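Local coordinates for protein alpha-galacturonidase (Bacillus subtilis, PDB 3FEF) that hydrolyses alpha-1,4-linked galacturonate, such as di-galacturonate, as an NAD- and manganese-dependent family 4 glycoside hydrolase, at residues A[156-161]-A[399-404]; A[171-176]-A[192-197]; A[248-253]-A[268-273]; A[353-358]-A[381-386]. All blocks are in the same frame, centred on the assembly; numbering follows the deposited sequence.

Contact 1: A[156-161]-A[399-404]; sequences LYKVFP and VADAGL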
loop_
_atom_site.group_PDB
_atom_site.type_symbol
_atom_site.label_atom_id
_atom_site.label_comp_id
_atom_site.label_asym_id
_atom_site.label_seq_id
_atom_site.Cartn_x
_atom_site.Cartn_y
_atom_site.Cartn_z
ATOM N N LEU A 156 5.133 -14.538 -17.920
ATOM C CA LEU A 156 5.157 -13.536 -18.981
ATOM C C LEU A 156 5.527 -12.139 -18.425
ATOM O O LEU A 156 6.410 -11.456 -18.956
ATOM C CB LEU A 156 3.813 -13.505 -19.729
ATOM C CG LEU A 156 3.484 -14.768 -20.523
ATOM C CD1 LEU A 156 2.154 -14.678 -21.293
ATOM C CD2 LEU A 156 4.663 -15.091 -21.476
ATOM N N TYR A 157 4.839 -11.705 -17.368
ATOM C CA TYR A 157 5.068 -10.370 -16.833
ATOM C C TYR A 157 6.415 -10.241 -16.124
ATOM O O TYR A 157 7.021 -9.173 -16.142
ATOM C CB TYR A 157 3.931 -9.937 -15.883
ATOM C CG TYR A 157 2.708 -9.444 -16.622
ATOM C CD1 TYR A 157 1.697 -10.325 -16.985
ATOM C CD2 TYR A 157 2.583 -8.113 -16.989
ATOM C CE1 TYR A 157 0.578 -9.894 -17.678
ATOM C CE2 TYR A 157 1.449 -7.661 -17.690
ATOM C CZ TYR A 157 0.460 -8.567 -18.026
ATOM O OH TYR A 157 -0.660 -8.159 -18.721
ATOM N N LYS A 158 6.866 -11.316 -15.491
ATOM C CA LYS A 158 8.126 -11.281 -14.768
ATOM C C LYS A 158 9.279 -11.150 -15.747
ATOM O O LYS A 158 10.276 -10.473 -15.479
ATOM C CB LYS A 158 8.310 -12.531 -13.903
ATOM C CG LYS A 158 7.399 -12.593 -12.678
ATOM C CD LYS A 158 7.504 -13.950 -11.953
ATOM C CE LYS A 158 8.767 -14.047 -11.106
ATOM N NZ LYS A 158 8.646 -13.257 -9.827
ATOM N N VAL A 159 9.141 -11.783 -16.893
ATOM C CA VAL A 159 10.234 -11.799 -17.845
ATOM C C VAL A 159 10.157 -10.608 -18.801
ATOM O O VAL A 159 11.183 -10.096 -19.252
ATOM C CB VAL A 159 10.263 -13.124 -18.624
ATOM C CG1 VAL A 159 11.392 -13.117 -19.648
ATOM C CG2 VAL A 159 10.409 -14.284 -17.646
ATOM N N PHE A 160 8.941 -10.154 -19.086
ATOM C CA PHE A 160 8.730 -8.956 -19.919
ATOM C C PHE A 160 7.703 -8.071 -19.219
ATOM O O PHE A 160 6.501 -8.171 -19.499
ATOM C CB PHE A 160 8.237 -9.400 -21.296
ATOM C CG PHE A 160 7.901 -8.269 -22.244
ATOM C CD1 PHE A 160 8.416 -6.982 -22.056
ATOM C CD2 PHE A 160 7.105 -8.516 -23.352
ATOM C CE1 PHE A 160 8.103 -5.953 -22.926
ATOM C CE2 PHE A 160 6.789 -7.488 -24.244
ATOM C CZ PHE A 160 7.296 -6.198 -24.031
ATOM N N PRO A 161 8.165 -7.227 -18.274
ATOM C CA PRO A 161 7.243 -6.414 -17.455
ATOM C C PRO A 161 6.287 -5.576 -18.276
ATOM O O PRO A 161 5.158 -5.335 -17.841
ATOM C CB PRO A 161 8.185 -5.516 -16.629
ATOM C CG PRO A 161 9.440 -6.392 -16.454
ATOM C CD PRO A 161 9.556 -7.168 -17.776
ATOM N N VAL A 399 6.535 -20.824 -7.224
ATOM C CA VAL A 399 6.791 -21.655 -8.401
ATOM C C VAL A 399 7.398 -20.830 -9.532
ATOM O O VAL A 399 8.375 -21.246 -10.154
ATOM C CB VAL A 399 5.533 -22.427 -8.877
ATOM C CG1 VAL A 399 5.779 -23.095 -10.237
ATOM C CG2 VAL A 399 5.132 -23.508 -7.832
ATOM N N ALA A 400 6.837 -19.652 -9.779
ATOM C CA ALA A 400 7.340 -18.797 -10.840
ATOM C C ALA A 400 8.777 -18.397 -10.557
ATOM O O ALA A 400 9.633 -18.494 -11.434
ATOM C CB ALA A 400 6.455 -17.565 -11.017
ATOM N N ASP A 401 9.053 -17.956 -9.335
ATOM C CA ASP A 401 10.438 -17.656 -8.965
ATOM C C ASP A 401 11.337 -18.892 -9.061
ATOM O O ASP A 401 12.392 -18.843 -9.698
ATOM C CB ASP A 401 10.527 -17.066 -7.565
ATOM C CG ASP A 401 9.869 -15.729 -7.472
ATOM O OD1 ASP A 401 9.970 -14.956 -8.460
ATOM O OD2 ASP A 401 9.240 -15.451 -6.421
ATOM N N ALA A 402 10.922 -19.984 -8.421
ATOM C CA ALA A 402 11.712 -21.205 -8.421
ATOM C C ALA A 402 12.095 -21.594 -9.845
ATOM O O ALA A 402 13.254 -21.941 -10.121
ATOM C CB ALA A 402 10.978 -22.345 -7.731
ATOM N N GLY A 403 11.125 -21.527 -10.750
ATOM C CA GLY A 403 11.372 -21.864 -12.151
ATOM C C GLY A 403 12.404 -20.978 -12.817
ATOM O O GLY A 403 13.317 -21.472 -13.440
ATOM N N LEU A 404 12.270 -19.662 -12.680
ATOM C CA LEU A 404 13.223 -18.730 -13.298
ATOM C C LEU A 404 14.648 -18.795 -12.724
ATOM O O LEU A 404 15.623 -18.470 -13.414
ATOM C CB LEU A 404 12.707 -17.292 -13.202
ATOM C CG LEU A 404 11.472 -16.998 -14.061
ATOM C CD1 LEU A 404 10.863 -15.677 -13.666
ATOM C CD2 LEU A 404 11.825 -17.029 -15.550
#

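Contact 2: A[171-176]-A[192-197]; sequences EVFGTQ and PRREDI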
loop_
_atom_site.group_PDB
_atom_site.type_symbol
_atom_site.label_atom_id
_atom_site.label_comp_id
_atom_site.label_asym_id
_atom_site.label_seq_id
_atom_site.Cartn_x
_atom_site.Cartn_y
_atom_site.Cartn_z
ATOM N N GLU A 171 -14.266 -21.490 -17.724
ATOM C CA GLU A 171 -14.984 -22.077 -16.600
ATOM C C GLU A 171 -16.158 -21.213 -16.137
ATOM O O GLU A 171 -17.238 -21.724 -15.853
ATOM C CB GLU A 171 -14.037 -22.364 -15.433
ATOM C CG GLU A 171 -13.239 -23.649 -15.613
ATOM C CD GLU A 171 -14.115 -24.816 -16.059
ATOM O OE1 GLU A 171 -14.920 -25.319 -15.244
ATOM O OE2 GLU A 171 -14.004 -25.220 -17.229
ATOM N N VAL A 172 -15.955 -19.901 -16.060
ATOM C CA VAL A 172 -17.013 -19.042 -15.577
ATOM C C VAL A 172 -18.249 -19.134 -16.495
ATOM O O VAL A 172 -19.374 -19.000 -16.032
ATOM C CB VAL A 172 -16.542 -17.594 -15.416
ATOM C CG1 VAL A 172 -17.698 -16.714 -14.982
ATOM C CG2 VAL A 172 -15.375 -17.501 -14.409
ATOM N N PHE A 173 -18.049 -19.390 -17.788
ATOM C CA PHE A 173 -19.199 -19.483 -18.689
ATOM C C PHE A 173 -20.139 -20.597 -18.264
ATOM O O PHE A 173 -21.361 -20.461 -18.365
ATOM C CB PHE A 173 -18.766 -19.651 -20.155
ATOM C CG PHE A 173 -17.823 -18.584 -20.628
ATOM C CD1 PHE A 173 -17.851 -17.313 -20.059
ATOM C CD2 PHE A 173 -16.900 -18.849 -21.637
ATOM C CE1 PHE A 173 -16.967 -16.329 -20.470
ATOM C CE2 PHE A 173 -16.012 -17.874 -22.063
ATOM C CZ PHE A 173 -16.042 -16.606 -21.478
ATOM N N GLY A 174 -19.569 -21.697 -17.777
ATOM C CA GLY A 174 -20.364 -22.855 -17.356
ATOM C C GLY A 174 -21.218 -22.562 -16.137
ATOM O O GLY A 174 -22.290 -23.134 -15.966
ATOM N N THR A 175 -20.751 -21.667 -15.276
ATOM C CA THR A 175 -21.542 -21.290 -14.123
ATOM C C THR A 175 -22.641 -20.316 -14.510
ATOM O O THR A 175 -23.743 -20.365 -13.974
ATOM C CB THR A 175 -20.673 -20.710 -12.992
ATOM O OG1 THR A 175 -19.705 -21.704 -12.626
ATOM C CG2 THR A 175 -21.543 -20.421 -11.784
ATOM N N GLN A 176 -22.339 -19.440 -15.458
ATOM C CA GLN A 176 -23.363 -18.593 -16.015
ATOM C C GLN A 176 -24.493 -19.405 -16.674
ATOM O O GLN A 176 -25.660 -19.069 -16.525
ATOM C CB GLN A 176 -22.746 -17.632 -17.012
ATOM C CG GLN A 176 -22.147 -16.411 -16.359
ATOM C CD GLN A 176 -21.455 -15.538 -17.365
ATOM O OE1 GLN A 176 -20.459 -15.945 -17.957
ATOM N NE2 GLN A 176 -21.975 -14.327 -17.570
ATOM N N PRO A 192 -32.164 -15.594 -22.759
ATOM C CA PRO A 192 -31.747 -15.732 -24.156
ATOM C C PRO A 192 -30.250 -16.038 -24.321
ATOM O O PRO A 192 -29.864 -16.755 -25.241
ATOM C CB PRO A 192 -32.085 -14.358 -24.770
ATOM C CG PRO A 192 -32.672 -13.511 -23.653
ATOM C CD PRO A 192 -32.345 -14.185 -22.364
ATOM N N ARG A 193 -29.417 -15.502 -23.434
ATOM C CA ARG A 193 -27.970 -15.702 -23.530
ATOM C C ARG A 193 -27.343 -15.783 -22.150
ATOM O O ARG A 193 -27.739 -15.047 -21.239
ATOM C CB ARG A 193 -27.330 -14.543 -24.293
ATOM C CG ARG A 193 -27.395 -14.664 -25.801
ATOM C CD ARG A 193 -27.466 -13.288 -26.455
ATOM N NE ARG A 193 -27.399 -12.192 -25.485
ATOM C CZ ARG A 193 -26.375 -11.355 -25.354
ATOM N NH1 ARG A 193 -25.302 -11.480 -26.121
ATOM N NH2 ARG A 193 -26.421 -10.388 -24.449
ATOM N N ARG A 194 -26.354 -16.659 -21.996
ATOM C CA ARG A 194 -25.642 -16.743 -20.726
ATOM C C ARG A 194 -24.971 -15.407 -20.406
ATOM O O ARG A 194 -24.748 -15.089 -19.244
ATOM C CB ARG A 194 -24.658 -17.922 -20.685
ATOM C CG ARG A 194 -23.500 -17.851 -21.679
ATOM C CD ARG A 194 -22.195 -17.468 -20.996
ATOM N NE ARG A 194 -21.127 -17.248 -21.968
ATOM C CZ ARG A 194 -20.404 -16.136 -22.054
ATOM N NH1 ARG A 194 -20.605 -15.136 -21.205
ATOM N NH2 ARG A 194 -19.454 -16.036 -22.972
ATOM N N GLU A 195 -24.692 -14.616 -21.438
ATOM C CA GLU A 195 -24.191 -13.255 -21.242
ATOM C C GLU A 195 -25.096 -12.432 -20.342
ATOM O O GLU A 195 -24.612 -11.616 -19.573
ATOM C CB GLU A 195 -24.050 -12.520 -22.578
ATOM C CG GLU A 195 -22.896 -13.003 -23.432
ATOM C CD GLU A 195 -23.296 -14.034 -24.499
ATOM O OE1 GLU A 195 -24.284 -14.791 -24.320
ATOM O OE2 GLU A 195 -22.595 -14.079 -25.529
ATOM N N ASP A 196 -26.412 -12.611 -20.460
ATOM C CA ASP A 196 -27.360 -11.833 -19.661
ATOM C C ASP A 196 -27.297 -12.140 -18.152
ATOM O O ASP A 196 -27.951 -11.476 -17.347
ATOM C CB ASP A 196 -28.782 -12.074 -20.147
ATOM C CG ASP A 196 -28.987 -11.619 -21.582
ATOM O OD1 ASP A 196 -28.274 -10.673 -22.008
ATOM O OD2 ASP A 196 -29.853 -12.211 -22.274
ATOM N N ILE A 197 -26.557 -13.169 -17.775
ATOM C CA ILE A 197 -26.339 -13.437 -16.368
ATOM C C ILE A 197 -25.133 -12.608 -15.996
ATOM O O ILE A 197 -24.008 -12.989 -16.284
ATOM C CB ILE A 197 -26.053 -14.923 -16.085
ATOM C CG1 ILE A 197 -27.129 -15.790 -16.746
ATOM C CG2 ILE A 197 -26.019 -15.177 -14.552
ATOM C CD1 ILE A 197 -28.510 -15.552 -16.125
HETATM O O HOH W 1 -21.920 -11.563 -18.895
#

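Contact 3: A[248-253]-A[268-273]; sequences FCSAHR and AGDRHL. With SO4 (sulfate ion), chain E.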
loop_
_atom_site.group_PDB
_atom_site.type_symbol
_atom_site.label_atom_id
_atom_site.label_comp_id
_atom_site.label_asym_id
_atom_site.label_seq_id
_atom_site.Cartn_x
_atom_site.Cartn_y
_atom_site.Cartn_z
ATOM N N PHE A 248 -16.178 -34.651 -17.927
ATOM C CA PHE A 248 -16.315 -33.204 -17.796
ATOM C C PHE A 248 -17.575 -32.765 -17.063
ATOM O O PHE A 248 -17.697 -31.600 -16.687
ATOM C CB PHE A 248 -16.244 -32.542 -19.166
ATOM C CG PHE A 248 -14.928 -32.729 -19.842
ATOM C CD1 PHE A 248 -13.792 -32.108 -19.346
ATOM C CD2 PHE A 248 -14.816 -33.536 -20.960
ATOM C CE1 PHE A 248 -12.572 -32.279 -19.957
ATOM C CE2 PHE A 248 -13.589 -33.708 -21.589
ATOM C CZ PHE A 248 -12.466 -33.090 -21.085
ATOM N N CYS A 249 -18.491 -33.703 -16.842
ATOM C CA CYS A 249 -19.819 -33.373 -16.336
ATOM C C CYS A 249 -19.970 -33.543 -14.834
ATOM O O CYS A 249 -19.170 -34.205 -14.188
ATOM C CB CYS A 249 -20.862 -34.256 -17.018
ATOM S SG CYS A 249 -21.004 -33.965 -18.776
ATOM N N SER A 250 -21.026 -32.969 -14.277
ATOM C CA SER A 250 -21.237 -33.097 -12.847
ATOM C C SER A 250 -22.673 -32.763 -12.521
ATOM O O SER A 250 -23.433 -32.385 -13.396
ATOM C CB SER A 250 -20.307 -32.149 -12.085
ATOM O OG SER A 250 -20.988 -30.958 -11.697
ATOM N N ALA A 251 -23.044 -32.917 -11.263
ATOM C CA ALA A 251 -24.334 -32.438 -10.802
ATOM C C ALA A 251 -24.163 -31.272 -9.811
ATOM O O ALA A 251 -25.051 -31.003 -9.016
ATOM C CB ALA A 251 -25.134 -33.585 -10.162
ATOM N N HIS A 252 -23.006 -30.613 -9.839
ATOM C CA HIS A 252 -22.803 -29.398 -9.050
ATOM C C HIS A 252 -22.910 -29.562 -7.532
ATOM O O HIS A 252 -23.098 -28.574 -6.814
ATOM C CB HIS A 252 -23.786 -28.340 -9.517
ATOM C CG HIS A 252 -23.779 -28.162 -10.995
ATOM N ND1 HIS A 252 -24.677 -28.805 -11.823
ATOM C CD2 HIS A 252 -22.947 -27.464 -11.805
ATOM C CE1 HIS A 252 -24.420 -28.477 -13.076
ATOM N NE2 HIS A 252 -23.378 -27.665 -13.093
ATOM N N ARG A 253 -22.818 -30.799 -7.048
ATOM C CA ARG A 253 -22.808 -31.051 -5.613
ATOM C C ARG A 253 -21.661 -30.332 -4.908
ATOM O O ARG A 253 -21.811 -29.868 -3.776
ATOM C CB ARG A 253 -22.736 -32.554 -5.328
ATOM C CG ARG A 253 -24.029 -33.288 -5.710
ATOM C CD ARG A 253 -24.282 -34.491 -4.805
ATOM N NE ARG A 253 -24.552 -34.092 -3.429
ATOM C CZ ARG A 253 -23.944 -34.640 -2.384
ATOM N NH1 ARG A 253 -23.054 -35.610 -2.579
ATOM N NH2 ARG A 253 -24.233 -34.243 -1.157
ATOM N N ALA A 268 -16.483 -22.438 -11.066
ATOM C CA ALA A 268 -15.761 -23.367 -11.945
ATOM C C ALA A 268 -16.384 -24.757 -11.798
ATOM O O ALA A 268 -17.136 -24.999 -10.854
ATOM C CB ALA A 268 -14.252 -23.422 -11.601
ATOM N N GLY A 269 -16.060 -25.668 -12.714
ATOM C CA GLY A 269 -16.565 -27.033 -12.619
ATOM C C GLY A 269 -16.113 -27.690 -11.317
ATOM O O GLY A 269 -15.032 -27.396 -10.787
ATOM N N ASP A 270 -16.954 -28.570 -10.800
ATOM C CA ASP A 270 -16.655 -29.344 -9.613
ATOM C C ASP A 270 -15.238 -29.965 -9.660
ATOM O O ASP A 270 -14.501 -29.958 -8.671
ATOM C CB ASP A 270 -17.742 -30.421 -9.425
ATOM C CG ASP A 270 -19.026 -29.862 -8.792
ATOM O OD1 ASP A 270 -19.269 -28.631 -8.872
ATOM O OD2 ASP A 270 -19.793 -30.645 -8.177
ATOM N N ARG A 271 -14.853 -30.476 -10.821
ATOM C CA ARG A 271 -13.572 -31.149 -10.971
ATOM C C ARG A 271 -12.382 -30.211 -10.705
ATOM O O ARG A 271 -11.309 -30.659 -10.317
ATOM C CB ARG A 271 -13.472 -31.777 -12.367
ATOM C CG ARG A 271 -13.661 -30.751 -13.497
ATOM C CD ARG A 271 -13.938 -31.396 -14.845
ATOM N NE ARG A 271 -12.792 -32.135 -15.357
ATOM C CZ ARG A 271 -11.919 -31.664 -16.247
ATOM N NH1 ARG A 271 -10.913 -32.427 -16.661
ATOM N NH2 ARG A 271 -12.039 -30.436 -16.726
ATOM N N HIS A 272 -12.564 -28.916 -10.928
ATOM C CA HIS A 272 -11.491 -27.951 -10.685
ATOM C C HIS A 272 -11.522 -27.441 -9.259
ATOM O O HIS A 272 -10.479 -27.316 -8.626
ATOM C CB HIS A 272 -11.590 -26.768 -11.642
ATOM C CG HIS A 272 -11.223 -27.109 -13.047
ATOM N ND1 HIS A 272 -12.116 -27.012 -14.094
ATOM C CD2 HIS A 272 -10.064 -27.562 -13.578
ATOM C CE1 HIS A 272 -11.521 -27.389 -15.211
ATOM N NE2 HIS A 272 -10.270 -27.713 -14.928
ATOM N N LEU A 273 -12.722 -27.147 -8.762
ATOM C CA LEU A 273 -12.900 -26.634 -7.414
ATOM C C LEU A 273 -12.331 -27.624 -6.433
ATOM O O LEU A 273 -11.711 -27.251 -5.429
ATOM C CB LEU A 273 -14.396 -26.449 -7.107
ATOM C CG LEU A 273 -15.153 -25.337 -7.852
ATOM C CD1 LEU A 273 -16.672 -25.420 -7.596
ATOM C CD2 LEU A 273 -14.595 -23.927 -7.508
HETATM S S SO4 E . -9.249 -30.167 -19.604
HETATM O O1 SO4 E . -9.992 -30.497 -20.815
HETATM O O2 SO4 E . -9.409 -31.209 -18.597
HETATM O O3 SO4 E . -9.755 -28.903 -19.085
HETATM O O4 SO4 E . -7.838 -30.015 -19.927
#

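Contact 4: A[353-358]-A[381-386]; sequences VLNLPI and LPKGVE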
loop_
_atom_site.group_PDB
_atom_site.type_symbol
_atom_site.label_atom_id
_atom_site.label_comp_id
_atom_site.label_asym_id
_atom_site.label_seq_id
_atom_site.Cartn_x
_atom_site.Cartn_y
_atom_site.Cartn_z
ATOM N N VAL A 353 -8.892 -7.242 -7.009
ATOM C CA VAL A 353 -9.328 -8.152 -5.949
ATOM C C VAL A 353 -8.679 -7.705 -4.663
ATOM O O VAL A 353 -7.453 -7.612 -4.584
ATOM C CB VAL A 353 -8.979 -9.625 -6.184
ATOM C CG1 VAL A 353 -9.393 -10.439 -4.943
ATOM C CG2 VAL A 353 -9.705 -10.190 -7.459
ATOM N N LEU A 354 -9.506 -7.422 -3.663
ATOM C CA LEU A 354 -9.020 -6.910 -2.366
ATOM C C LEU A 354 -8.272 -7.941 -1.534
ATOM O O LEU A 354 -8.644 -9.108 -1.524
ATOM C CB LEU A 354 -10.204 -6.365 -1.527
ATOM C CG LEU A 354 -10.856 -5.068 -2.001
ATOM C CD1 LEU A 354 -11.973 -4.531 -1.026
ATOM C CD2 LEU A 354 -9.769 -4.025 -2.215
ATOM N N ASN A 355 -7.255 -7.484 -0.795
ATOM C CA ASN A 355 -6.540 -8.318 0.179
ATOM C C ASN A 355 -5.759 -9.479 -0.431
ATOM O O ASN A 355 -5.515 -10.467 0.236
ATOM C CB ASN A 355 -7.496 -8.885 1.254
ATOM C CG ASN A 355 -8.436 -7.846 1.819
ATOM O OD1 ASN A 355 -8.052 -6.702 2.084
ATOM N ND2 ASN A 355 -9.684 -8.241 2.014
ATOM N N LEU A 356 -5.396 -9.382 -1.701
ATOM C CA LEU A 356 -4.602 -10.433 -2.351
ATOM C C LEU A 356 -3.356 -9.753 -2.862
ATOM O O LEU A 356 -3.424 -8.599 -3.256
ATOM C CB LEU A 356 -5.380 -11.069 -3.512
ATOM C CG LEU A 356 -5.955 -12.495 -3.424
ATOM C CD1 LEU A 356 -6.491 -12.860 -2.055
ATOM C CD2 LEU A 356 -7.014 -12.740 -4.490
ATOM N N PRO A 357 -2.209 -10.449 -2.865
ATOM C CA PRO A 357 -0.978 -9.713 -3.184
ATOM C C PRO A 357 -1.060 -8.991 -4.529
ATOM O O PRO A 357 -1.694 -9.475 -5.476
ATOM C CB PRO A 357 0.099 -10.807 -3.263
ATOM C CG PRO A 357 -0.477 -12.003 -2.572
ATOM C CD PRO A 357 -1.985 -11.887 -2.620
ATOM N N ILE A 358 -0.415 -7.843 -4.630
ATOM C CA ILE A 358 -0.405 -7.155 -5.889
ATOM C C ILE A 358 0.575 -7.796 -6.906
ATOM O O ILE A 358 1.573 -8.414 -6.520
ATOM C CB ILE A 358 -0.200 -5.646 -5.681
ATOM C CG1 ILE A 358 1.117 -5.172 -6.252
ATOM C CG2 ILE A 358 -0.354 -5.289 -4.222
ATOM C CD1 ILE A 358 0.902 -3.929 -7.067
ATOM N N LEU A 381 -13.285 -11.501 -1.625
ATOM C CA LEU A 381 -13.820 -12.855 -1.542
ATOM C C LEU A 381 -14.399 -13.076 -0.152
ATOM O O LEU A 381 -14.147 -12.286 0.743
ATOM C CB LEU A 381 -12.680 -13.844 -1.790
ATOM C CG LEU A 381 -12.097 -13.799 -3.227
ATOM C CD1 LEU A 381 -10.639 -14.284 -3.252
ATOM C CD2 LEU A 381 -12.959 -14.625 -4.167
ATOM N N PRO A 382 -15.193 -14.139 0.042
ATOM C CA PRO A 382 -15.473 -14.529 1.433
ATOM C C PRO A 382 -14.152 -14.791 2.155
ATOM O O PRO A 382 -13.191 -15.256 1.539
ATOM C CB PRO A 382 -16.226 -15.851 1.287
ATOM C CG PRO A 382 -16.880 -15.769 -0.063
ATOM C CD PRO A 382 -15.954 -14.932 -0.937
ATOM N N LYS A 383 -14.118 -14.535 3.456
ATOM C CA LYS A 383 -12.876 -14.599 4.210
ATOM C C LYS A 383 -12.202 -15.984 4.128
ATOM O O LYS A 383 -10.983 -16.091 3.875
ATOM C CB LYS A 383 -13.121 -14.161 5.656
ATOM C CG LYS A 383 -11.885 -14.258 6.554
ATOM C CD LYS A 383 -10.786 -13.333 6.093
ATOM C CE LYS A 383 -11.260 -11.881 6.127
ATOM N NZ LYS A 383 -10.267 -11.029 5.395
ATOM N N GLY A 384 -12.994 -17.043 4.286
ATOM C CA GLY A 384 -12.463 -18.408 4.147
ATOM C C GLY A 384 -11.824 -18.662 2.786
ATOM O O GLY A 384 -10.806 -19.347 2.667
ATOM N N VAL A 385 -12.434 -18.106 1.752
ATOM C CA VAL A 385 -11.972 -18.322 0.383
ATOM C C VAL A 385 -10.714 -17.512 0.149
ATOM O O VAL A 385 -9.801 -17.959 -0.530
ATOM C CB VAL A 385 -13.070 -17.919 -0.627
ATOM C CG1 VAL A 385 -12.569 -18.022 -2.053
ATOM C CG2 VAL A 385 -14.268 -18.815 -0.432
ATOM N N GLU A 386 -10.673 -16.319 0.735
ATOM C CA GLU A 386 -9.529 -15.426 0.588
ATOM C C GLU A 386 -8.286 -16.005 1.298
ATOM O O GLU A 386 -7.163 -15.893 0.811
ATOM C CB GLU A 386 -9.898 -14.031 1.125
ATOM C CG GLU A 386 -8.751 -13.063 1.302
ATOM C CD GLU A 386 -9.172 -11.836 2.099
ATOM O OE1 GLU A 386 -10.011 -11.026 1.624
ATOM O OE2 GLU A 386 -8.670 -11.680 3.221
HETATM O O HOH W 2 -10.660 -11.071 -0.760
#

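Contact 1: A[156-161]-A[399-404]
D401 OD1 is the best-held polar atom between 156-161 and 399-404: one bond grips it, a salt bridge from K158 NZ at 2.6 Å that uses the syn lone pair, on the side of the other carboxylate oxygen. The lysine reaches it by bending at both outer torsions, chi3 78° and chi4 76°, so that its end crosses D401 at about a right angle. On the way its methylenes run over the neighbouring helix: K158 CD lies 3.9 Å from A400 CB, and K158 CE lies 3.7 Å from L404 CD1. The other branch of the leucine is used too, L404 CD2 meeting V159 CG2 at 3.7 Å in an oblique crossing, and helix 112-136 touches both V159 and L404. An alanine in place of K158 removes the amine and the methylenes lying on A400 CB and L404 CD1, which would probably weaken the hold between the two helices. This is helix-helix packing near the surface, joining the end of helix 149-159 of the Rossmann-type NAD domain to helix 383-405 of the C-terminal domain.

Contact 2: A[171-176]-A[192-197]
Residues 171-176 of helix 171-187 face the short 3-10 turn 194-196, with the CA atoms of Q176 and R194 only 5.6 Å apart and both side chains starting toward the other segment. Q176 carries the polar link. Its chain is extended beyond CG, and NE2 donates to I197 O at 2.8 Å, nearly straight at 161°, lying almost along the C=O axis. A water 3.1 Å from Q176 NE2 accepts from the same amide nitrogen and donates to E195 O, so two acceptors hold the amide in place.

R194 supplies the second link. CG takes the crowded position between backbone N and carbonyl carbon, and a bend at chi2 (104°) lays the guanidinium flat over one face of the F173 ring, with planes 6° apart. R194 CZ comes within 3.4 Å of F173 CD1, while R194 NH2 sits over the ring centre, a stacked cation-pi pair. I197 CG1 lies against the backbone carbonyl of the helix, 3.6 Å from Q176 O.

F173 lies about 4 Å, side chain to side chain, from H170, the proton donor by similarity. E327 forms a salt bridge with R194 NH2, so the chemistry implies a positive charge that is held flat by a ring face and probably largely balanced by a carboxylate.

Contact 3: A[248-253]-A[268-273]
The short helix 270-273, with G269 at its N-cap, lies beside the active site: the R271 side chain is about 7 Å from the bound magnesium ion and from the side chain of H206, one of its ligands. Facing it, the segment 248-253, which leads into helix 253-262, makes an ST turn, in which S250 OG accepts from H252 N at 2.8 Å.

R271 leaves the helix with CG in the crowded position between backbone N and carbonyl carbon, bends at chi3 (-67°), and runs alongside F248 in the same direction. Ring and guanidinium planes stand 75° apart, so the edge of the phenyl meets a guanidinium face, F248 CD1 lying 3.6 Å from R271 NH2. The outer edge of the guanidinium grips a sulfate, probably from the crystallisation liquor: R271 NH1 donates to its O2 at 2.7 Å and 167°, R271 NH2 only weakly. T293 OG1 is also bonded to R271 NH1, and R298 to the sulfate. An alanine at R271 takes away the guanidinium and its bonds to O2, which would probably weaken the binding of the anion and the packing at the F248 edge.

D270 packs CG against S250 OG at 3.7 Å, while its carboxylate accepts from the backbone N atoms of V254 and A255. It thereby ties helix 270-273 to the start of helix 253-262, while H252 touches L178 of helix 171-187 and H272 stacks on H206.

Contact 4: A[353-358]-A[381-386]
Polar contacts converge on E386 OE1, which has two donors. N355 ND2 gives it a hydrogen bond of 2.8 Å, nearly straight at 164°; E386 OE1 lies in the amide plane of N355, while ND2 meets that oxygen from above the carboxylate plane, the two planes being 69° apart. A water donates to E386 OE1 at 2.5 Å and also to L354 O, while accepting from L381 N, so it bridges the two segments through backbone as well as side chain. The second oxygen, E386 OE2, forms a salt bridge with K383 NZ at 2.8 Å. With CG anti to the backbone N (chi1 168°) and an extended chain, E386 reaches straight across to N355.

The apolar part rests on L356. Its CD2 meets L381 CD1 at 4.1 Å, crossing at about a right angle, and L356 CD1 slides past E386 CG at 4.1 Å.

The contact joins the loop between strands 341-348 and 361-369 to the start of helix 383-405. V353 and L356 rest on strand 361-369, L381 touches W209 of strand 207-215, and K383 packs on L410 of a second subunit.

Overall arrangement
Contact 2 is the most buried of the four, contacts 1 and 3 lie nearer the surface, and contact 4 is partly buried at a place where another subunit comes close. Contacts 2 and 3 both lie near the metal site and touch each other through E171 OE1, probably hydrogen-bonded to G269 N at 2.8 Å; their arginines meet phenylalanines differently, flat on a ring face in one and against a ring edge in the other. Contacts 1 and 4 both use helix 383-405, toward its end and at its start, with centres 22 Å apart, and each relies on a carboxylate. Contact 1 lies across the chain's centre from contacts 2 and 3, away from the annotated sites.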